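Pesticidal crystal protein Cry4Aa (Bacillus thuringiensis, PDB 2C9K) promotes colloid-osmotic lysis of midgut epithelial cells in mosquito larvae by binding to them and forming pores. Local coordinates at residues P462-Y467 against T472-V477; G493-D498 against L601-E606; I585-N590 against I605-I610. One frame throughout, in Å; residues are numbered along the deposited sequence.

The three contacts show how one strand can tie a domain together: strand 600-609 enters contacts 2 and 3 directly and lies beside strand 471-475 of contact 1. Contacts 1 and 3 are the closest pair, their centres about 9 Å apart, and they touch through I466 and F607, where CD1 and CZ are 3.3 Å apart. Contacts 1 and 2, about 12 Å between centres, are joined along the neighbouring strands, with A476 N 2.8 Å from D603 O. Contacts 2 and 3, about 15 Å between centres, share I605 and E606. Contacts 1 and 2 each hold a loop against a strand, whereas contact 3 joins the two sheets of the C-terminal domain.

Contact 1 of 3, residues P462-Y467 against T472-V477; sequences PKNTIY and TQIPAV
T472 turns its two branches to different tasks against Y467 and T465: with chi1 at -61°, OG1 stands beside its own backbone N and meets the backbone of Y467, while CG2 swings to the other side and rests on the carbonyl oxygen of T465. I474 has nearly the same first torsion, and its extended chain (chi2 -177°) carries CD1 up to the passing loop.

The one direct hydrogen bond runs from Y467 N to T472 OG1, 2.9 Å long and moderately bent at 155°. The same hydroxyl lies at the edge of the Y467 ring, near its plane, with CD1 3.6 Å away. A water lies between the two residues, probably donating to Y467 O and 2.6 Å from T472 OG1, so this hydroxyl meets both the backbone and a bound water. The methyl CG2 of T472 comes to 3.4 Å from T465 O.

Farther along, I474 fills the contact: CD1 lies 3.6 Å from N464 O and packs 4.0 Å from I466 CG1, the I466 and I474 side chains crossing at about a right angle. N464 OD1 is 3.8 Å from I474 CG2, but the amide is engaged elsewhere: ND2 gives a hydrogen bond to T509 O, and OD1 receives one from K478. I466 in turn bonds by its backbone to Q511, which ties the loop to strand 505-511 at this point.

The inward side chains of a strand thus meet a connecting segment lying against the opposite sheet, an arrangement belonging to the beta-sandwich fold of the C-terminal domain of three-domain Cry toxins.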
# COMPACT_ATOMS: atom_id res chain seq x y z
N PRO A 462 8.15 -7.97 -10.17
CA PRO A 462 9.21 -8.91 -9.81
C PRO A 462 10.46 -8.71 -10.66
O PRO A 462 11.54 -9.23 -10.35
CB PRO A 462 8.59 -10.28 -10.09
CG PRO A 462 7.13 -10.03 -10.12
CD PRO A 462 7.03 -8.69 -10.79
N LYS A 463 10.31 -7.94 -11.73
CA LYS A 463 11.42 -7.71 -12.65
C LYS A 463 11.98 -6.29 -12.63
O LYS A 463 12.89 -5.98 -13.38
CB LYS A 463 10.97 -8.09 -14.07
CG LYS A 463 10.57 -9.56 -14.23
CD LYS A 463 11.80 -10.46 -14.27
CE LYS A 463 11.48 -11.94 -14.07
NZ LYS A 463 11.14 -12.25 -12.65
N ASN A 464 11.45 -5.45 -11.75
CA ASN A 464 11.91 -4.06 -11.66
C ASN A 464 12.03 -3.43 -13.03
O ASN A 464 12.96 -2.65 -13.28
CB ASN A 464 13.29 -3.99 -10.98
CG ASN A 464 13.21 -4.09 -9.47
OD1 ASN A 464 12.29 -3.57 -8.86
ND2 ASN A 464 14.19 -4.75 -8.87
N THR A 465 11.10 -3.71 -13.93
CA THR A 465 11.24 -3.16 -15.26
C THR A 465 11.29 -1.63 -15.32
O THR A 465 10.66 -0.92 -14.53
CB THR A 465 10.14 -3.66 -16.22
OG1 THR A 465 8.93 -2.93 -15.99
CG2 THR A 465 9.89 -5.14 -16.00
N ILE A 466 12.07 -1.16 -16.28
CA ILE A 466 12.25 0.26 -16.52
C ILE A 466 11.60 0.49 -17.87
O ILE A 466 12.00 -0.11 -18.86
CB ILE A 466 13.75 0.61 -16.55
CG1 ILE A 466 14.34 0.36 -15.15
CG2 ILE A 466 13.95 2.05 -16.99
CD1 ILE A 466 15.82 0.59 -15.00
N TYR A 467 10.57 1.32 -17.90
CA TYR A 467 9.88 1.60 -19.14
C TYR A 467 10.54 2.75 -19.88
O TYR A 467 11.33 3.51 -19.31
CB TYR A 467 8.41 1.90 -18.86
CG TYR A 467 7.69 0.77 -18.15
CD1 TYR A 467 7.56 0.76 -16.77
CD2 TYR A 467 7.19 -0.32 -18.88
CE1 TYR A 467 6.94 -0.30 -16.12
CE2 TYR A 467 6.57 -1.38 -18.24
CZ TYR A 467 6.44 -1.37 -16.86
OH TYR A 467 5.83 -2.44 -16.23
N THR A 472 9.53 5.92 -14.70
CA THR A 472 9.42 4.70 -13.93
C THR A 472 9.85 5.01 -12.51
O THR A 472 10.89 5.61 -12.27
CB THR A 472 10.32 3.60 -14.50
OG1 THR A 472 9.92 3.32 -15.84
CG2 THR A 472 10.20 2.33 -13.67
N GLN A 473 9.01 4.60 -11.56
CA GLN A 473 9.27 4.83 -10.15
C GLN A 473 9.59 3.48 -9.51
O GLN A 473 8.73 2.61 -9.46
CB GLN A 473 8.01 5.43 -9.52
CG GLN A 473 8.21 6.21 -8.24
CD GLN A 473 6.97 6.99 -7.86
OE1 GLN A 473 5.93 6.41 -7.52
NE2 GLN A 473 7.06 8.31 -7.93
N ILE A 474 10.83 3.31 -9.06
CA ILE A 474 11.24 2.06 -8.42
C ILE A 474 11.62 2.28 -6.96
O ILE A 474 12.70 2.82 -6.67
CB ILE A 474 12.46 1.42 -9.12
CG1 ILE A 474 12.11 1.04 -10.56
CG2 ILE A 474 12.88 0.16 -8.36
CD1 ILE A 474 13.23 0.32 -11.29
N PRO A 475 10.74 1.87 -6.03
CA PRO A 475 10.98 2.02 -4.59
C PRO A 475 12.35 1.45 -4.23
O PRO A 475 12.74 0.41 -4.75
CB PRO A 475 9.85 1.22 -3.97
CG PRO A 475 8.75 1.39 -4.95
CD PRO A 475 9.44 1.22 -6.27
N ALA A 476 13.07 2.12 -3.33
CA ALA A 476 14.39 1.65 -2.92
C ALA A 476 14.35 0.28 -2.21
O ALA A 476 15.34 -0.44 -2.19
CB ALA A 476 15.05 2.68 -2.02
N VAL A 477 13.20 -0.07 -1.65
CA VAL A 477 13.10 -1.35 -0.98
C VAL A 477 12.97 -2.51 -1.96
O VAL A 477 12.96 -3.67 -1.54
CB VAL A 477 11.90 -1.40 0.01
CG1 VAL A 477 12.18 -0.50 1.21
CG2 VAL A 477 10.62 -0.97 -0.70
O HOH W 1 11.03 5.22 -17.17

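Contact 2 of 3, residues G493-D498 against L601-E606; sequences GHTGGD and LIDKIE
T495 meets D603 and K604 where strand 600-609 carries a classic beta bulge: both strand residues face R524 of strand 517-527, and both side chains reach the loop between strands 487-489 and 499-501 in the C-terminal beta sandwich.

Direct polar contact between the two segments comes from the lysine. K604, its chain bent at chi2 and chi4, donates a hydrogen bond from NZ to T495 O, 2.8 Å, in the carbonyl plane and on a lone pair. The same ammonium group pairs with D603 OD1 in a salt bridge, on that oxygen's syn lone pair, while D603 OD2 has a second ionic partner in R524. The carboxylate is therefore held between two cations, which probably favours its charged form in this buried setting.

Van der Waals contact comes from T495, whose CB is 3.6 Å from D603 OD1 while CG2 lies against the same carboxylate; the two side chains slide past each other in opposite directions.

Within the loop, T495 OG1 sits between its backbone N and carbonyl carbon (chi1 56°), from where it donates to G497 O at 2.7 Å and ties the loop back on itself.

Water completes the join. One molecule donates both to D498 O, at 2.9 Å, and to D603 O, at 3.1 Å; another, with D498 O also within its reach, probably donates to D603 OD1 at 2.6 Å.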
# COMPACT_ATOMS: atom_id res chain seq x y z
N GLY A 493 4.21 6.91 6.30
CA GLY A 493 2.79 6.74 6.12
C GLY A 493 2.28 7.15 4.77
O GLY A 493 1.24 6.67 4.32
N HIS A 494 3.02 8.02 4.09
CA HIS A 494 2.59 8.50 2.79
C HIS A 494 3.46 8.12 1.59
O HIS A 494 3.23 8.59 0.48
CB HIS A 494 2.43 10.02 2.86
CG HIS A 494 3.64 10.73 3.40
ND1 HIS A 494 4.70 11.09 2.60
CD2 HIS A 494 3.97 11.10 4.65
CE1 HIS A 494 5.63 11.67 3.34
NE2 HIS A 494 5.21 11.69 4.59
N THR A 495 4.47 7.28 1.80
CA THR A 495 5.33 6.89 0.69
C THR A 495 4.91 5.56 0.08
O THR A 495 5.46 5.12 -0.93
CB THR A 495 6.80 6.79 1.13
OG1 THR A 495 6.92 5.87 2.23
CG2 THR A 495 7.33 8.16 1.55
N GLY A 496 3.92 4.91 0.69
CA GLY A 496 3.45 3.65 0.16
C GLY A 496 4.23 2.44 0.66
O GLY A 496 3.90 1.30 0.32
N GLY A 497 5.26 2.69 1.46
CA GLY A 497 6.07 1.60 1.98
C GLY A 497 7.27 2.11 2.75
O GLY A 497 7.39 3.30 2.98
N ASP A 498 8.17 1.21 3.12
CA ASP A 498 9.36 1.59 3.88
C ASP A 498 10.46 2.26 3.07
O ASP A 498 10.40 2.31 1.83
CB ASP A 498 9.91 0.36 4.59
CG ASP A 498 8.87 -0.33 5.44
OD1 ASP A 498 8.06 0.39 6.08
OD2 ASP A 498 8.85 -1.58 5.48
N LEU A 601 17.43 9.23 3.97
CA LEU A 601 16.41 8.22 3.77
C LEU A 601 16.05 8.13 2.29
O LEU A 601 15.51 9.07 1.71
CB LEU A 601 15.17 8.54 4.61
CG LEU A 601 15.41 8.59 6.12
CD1 LEU A 601 14.12 8.95 6.84
CD2 LEU A 601 15.94 7.25 6.61
N ILE A 602 16.37 6.99 1.69
CA ILE A 602 16.09 6.78 0.27
C ILE A 602 14.70 6.21 0.07
O ILE A 602 14.39 5.12 0.56
CB ILE A 602 17.09 5.80 -0.37
CG1 ILE A 602 18.49 6.41 -0.38
CG2 ILE A 602 16.64 5.48 -1.77
CD1 ILE A 602 18.62 7.61 -1.28
N ASP A 603 13.88 6.93 -0.69
CA ASP A 603 12.51 6.50 -0.97
C ASP A 603 12.34 5.85 -2.34
O ASP A 603 12.16 4.63 -2.44
CB ASP A 603 11.58 7.70 -0.82
CG ASP A 603 10.16 7.39 -1.24
OD1 ASP A 603 9.69 6.27 -0.94
OD2 ASP A 603 9.53 8.28 -1.85
N LYS A 604 12.40 6.66 -3.40
CA LYS A 604 12.22 6.15 -4.75
C LYS A 604 13.39 6.44 -5.70
O LYS A 604 14.04 7.48 -5.60
CB LYS A 604 10.95 6.76 -5.38
CG LYS A 604 9.70 6.81 -4.51
CD LYS A 604 8.95 5.50 -4.48
CE LYS A 604 7.58 5.66 -3.82
NZ LYS A 604 7.61 6.12 -2.39
N ILE A 605 13.64 5.51 -6.61
CA ILE A 605 14.69 5.66 -7.63
C ILE A 605 13.87 5.88 -8.89
O ILE A 605 13.03 5.05 -9.24
CB ILE A 605 15.51 4.37 -7.82
CG1 ILE A 605 16.04 3.86 -6.47
CG2 ILE A 605 16.65 4.65 -8.77
CD1 ILE A 605 16.93 4.83 -5.73
N GLU A 606 14.09 6.99 -9.57
CA GLU A 606 13.30 7.26 -10.76
C GLU A 606 14.09 7.35 -12.05
O GLU A 606 15.21 7.86 -12.09
CB GLU A 606 12.50 8.55 -10.54
CG GLU A 606 11.47 8.38 -9.44
CD GLU A 606 10.64 9.62 -9.18
OE1 GLU A 606 9.54 9.48 -8.59
OE2 GLU A 606 11.09 10.73 -9.53
O HOH W 2 11.95 2.12 -0.64
O HOH W 3 8.62 4.34 0.39

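Contact 3 of 3, residues I585-N590 against I605-I610; sequences ISLVFN and IEFLPI
L587 CD2 and F607 CZ meet at 3.5 Å, the methyl arriving at the edge of the phenyl ring, near its plane, as the two side chains approach from opposite directions. The same methyl also reaches I605 CG2, 4.1 Å away, so one branch of L587 touches both I605 and F607. Beside this group, F589 and I605 approach from opposite directions, with F589 CZ 3.7 Å from I605 CD1, oblique to the ring. I605 thereby serves two neighbours: CD1 meets F589, and CG2 lies near both L587 and F589.

Torsions set up these meetings. In F607, CG lies opposite the carbonyl carbon and beside the backbone N (chi1 -67°), which sends the ring across the interior; F589 adopts a similar first torsion from the other sheet.

Around these four residues a second shell fixes their positions. F589 stacks with the ring of F506 and touches I523, L587 leans on I508 and on L539, and I605 rests against I521. I466, from the loop of contact 1, adds to the packing on F607. Backbone hydrogen bonds between L587 and I508 and between F589 and F506 join strand 584-591 to strand 505-511.

No hydrogen bond joins the two segments. The axes of the two short strand segments come within 11.8 Å, with 128° between N-to-C directions, and the strands belong to different sheets. Inward-facing hydrophobic residues of two such sheets, meeting in the interior, are the hallmark of the beta sandwich that forms the C-terminal domain of this toxin.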
# COMPACT_ATOMS: atom_id res chain seq x y z
N ILE A 585 20.23 -4.84 -15.44
CA ILE A 585 20.99 -3.73 -14.88
C ILE A 585 21.26 -3.84 -13.39
O ILE A 585 20.38 -4.23 -12.63
CB ILE A 585 20.23 -2.42 -15.11
CG1 ILE A 585 19.85 -2.30 -16.60
CG2 ILE A 585 21.08 -1.24 -14.67
CD1 ILE A 585 18.82 -1.23 -16.88
N SER A 586 22.48 -3.50 -12.99
CA SER A 586 22.87 -3.52 -11.59
C SER A 586 22.98 -2.07 -11.13
O SER A 586 23.75 -1.29 -11.69
CB SER A 586 24.21 -4.21 -11.39
OG SER A 586 24.14 -5.57 -11.75
N LEU A 587 22.21 -1.71 -10.11
CA LEU A 587 22.23 -0.36 -9.59
C LEU A 587 22.88 -0.38 -8.21
O LEU A 587 22.23 -0.58 -7.18
CB LEU A 587 20.80 0.19 -9.52
CG LEU A 587 20.41 1.32 -10.50
CD1 LEU A 587 20.65 0.90 -11.94
CD2 LEU A 587 18.95 1.68 -10.30
N VAL A 588 24.20 -0.18 -8.20
CA VAL A 588 24.94 -0.18 -6.95
C VAL A 588 25.10 1.23 -6.41
O VAL A 588 25.76 2.06 -7.02
CB VAL A 588 26.35 -0.77 -7.13
CG1 VAL A 588 26.94 -1.10 -5.78
CG2 VAL A 588 26.29 -2.00 -8.02
N PHE A 589 24.48 1.48 -5.26
CA PHE A 589 24.54 2.78 -4.61
C PHE A 589 25.54 2.74 -3.46
O PHE A 589 25.50 1.85 -2.61
CB PHE A 589 23.17 3.18 -4.05
CG PHE A 589 22.17 3.61 -5.09
CD1 PHE A 589 21.39 2.67 -5.75
CD2 PHE A 589 22.05 4.94 -5.43
CE1 PHE A 589 20.50 3.06 -6.74
CE2 PHE A 589 21.15 5.34 -6.43
CZ PHE A 589 20.38 4.39 -7.08
N ASN A 590 26.43 3.73 -3.43
CA ASN A 590 27.43 3.85 -2.36
C ASN A 590 27.40 5.24 -1.77
O ASN A 590 27.08 6.22 -2.45
CB ASN A 590 28.84 3.58 -2.88
CG ASN A 590 29.24 2.13 -2.79
OD1 ASN A 590 29.35 1.44 -3.80
ND2 ASN A 590 29.47 1.66 -1.57
N ILE A 605 13.64 5.51 -6.61
CA ILE A 605 14.69 5.66 -7.63
C ILE A 605 13.87 5.88 -8.89
O ILE A 605 13.03 5.05 -9.24
CB ILE A 605 15.51 4.37 -7.82
CG1 ILE A 605 16.04 3.86 -6.47
CG2 ILE A 605 16.65 4.65 -8.77
CD1 ILE A 605 16.93 4.83 -5.73
N GLU A 606 14.09 6.99 -9.57
CA GLU A 606 13.30 7.26 -10.76
C GLU A 606 14.09 7.35 -12.05
O GLU A 606 15.21 7.86 -12.09
CB GLU A 606 12.50 8.55 -10.54
CG GLU A 606 11.47 8.38 -9.44
CD GLU A 606 10.64 9.62 -9.18
OE1 GLU A 606 9.54 9.48 -8.59
OE2 GLU A 606 11.09 10.73 -9.53
N PHE A 607 13.50 6.81 -13.11
CA PHE A 607 14.13 6.85 -14.41
C PHE A 607 13.31 7.74 -15.33
O PHE A 607 12.12 7.49 -15.56
CB PHE A 607 14.24 5.45 -15.01
CG PHE A 607 15.17 4.55 -14.26
CD1 PHE A 607 14.74 3.86 -13.13
CD2 PHE A 607 16.49 4.41 -14.68
CE1 PHE A 607 15.62 3.02 -12.42
CE2 PHE A 607 17.38 3.59 -13.98
CZ PHE A 607 16.94 2.89 -12.85
N LEU A 608 13.93 8.80 -15.83
CA LEU A 608 13.25 9.72 -16.72
C LEU A 608 13.69 9.50 -18.16
O LEU A 608 14.85 9.71 -18.50
CB LEU A 608 13.55 11.17 -16.32
CG LEU A 608 13.34 11.57 -14.86
CD1 LEU A 608 13.43 13.09 -14.75
CD2 LEU A 608 11.99 11.09 -14.38
N PRO A 609 12.77 9.05 -19.03
CA PRO A 609 13.12 8.82 -20.44
C PRO A 609 13.53 10.15 -21.07
O PRO A 609 12.88 11.17 -20.83
CB PRO A 609 11.81 8.31 -21.04
CG PRO A 609 11.16 7.62 -19.89
CD PRO A 609 11.41 8.57 -18.75
N ILE A 610 14.61 10.15 -21.85
CA ILE A 610 15.05 11.38 -22.50
C ILE A 610 14.48 11.47 -23.92
O ILE A 610 13.95 12.52 -24.32
CB ILE A 610 16.58 11.46 -22.57
CG1 ILE A 610 17.19 11.46 -21.17
CG2 ILE A 610 16.99 12.73 -23.30
CD1 ILE A 610 18.69 11.61 -21.17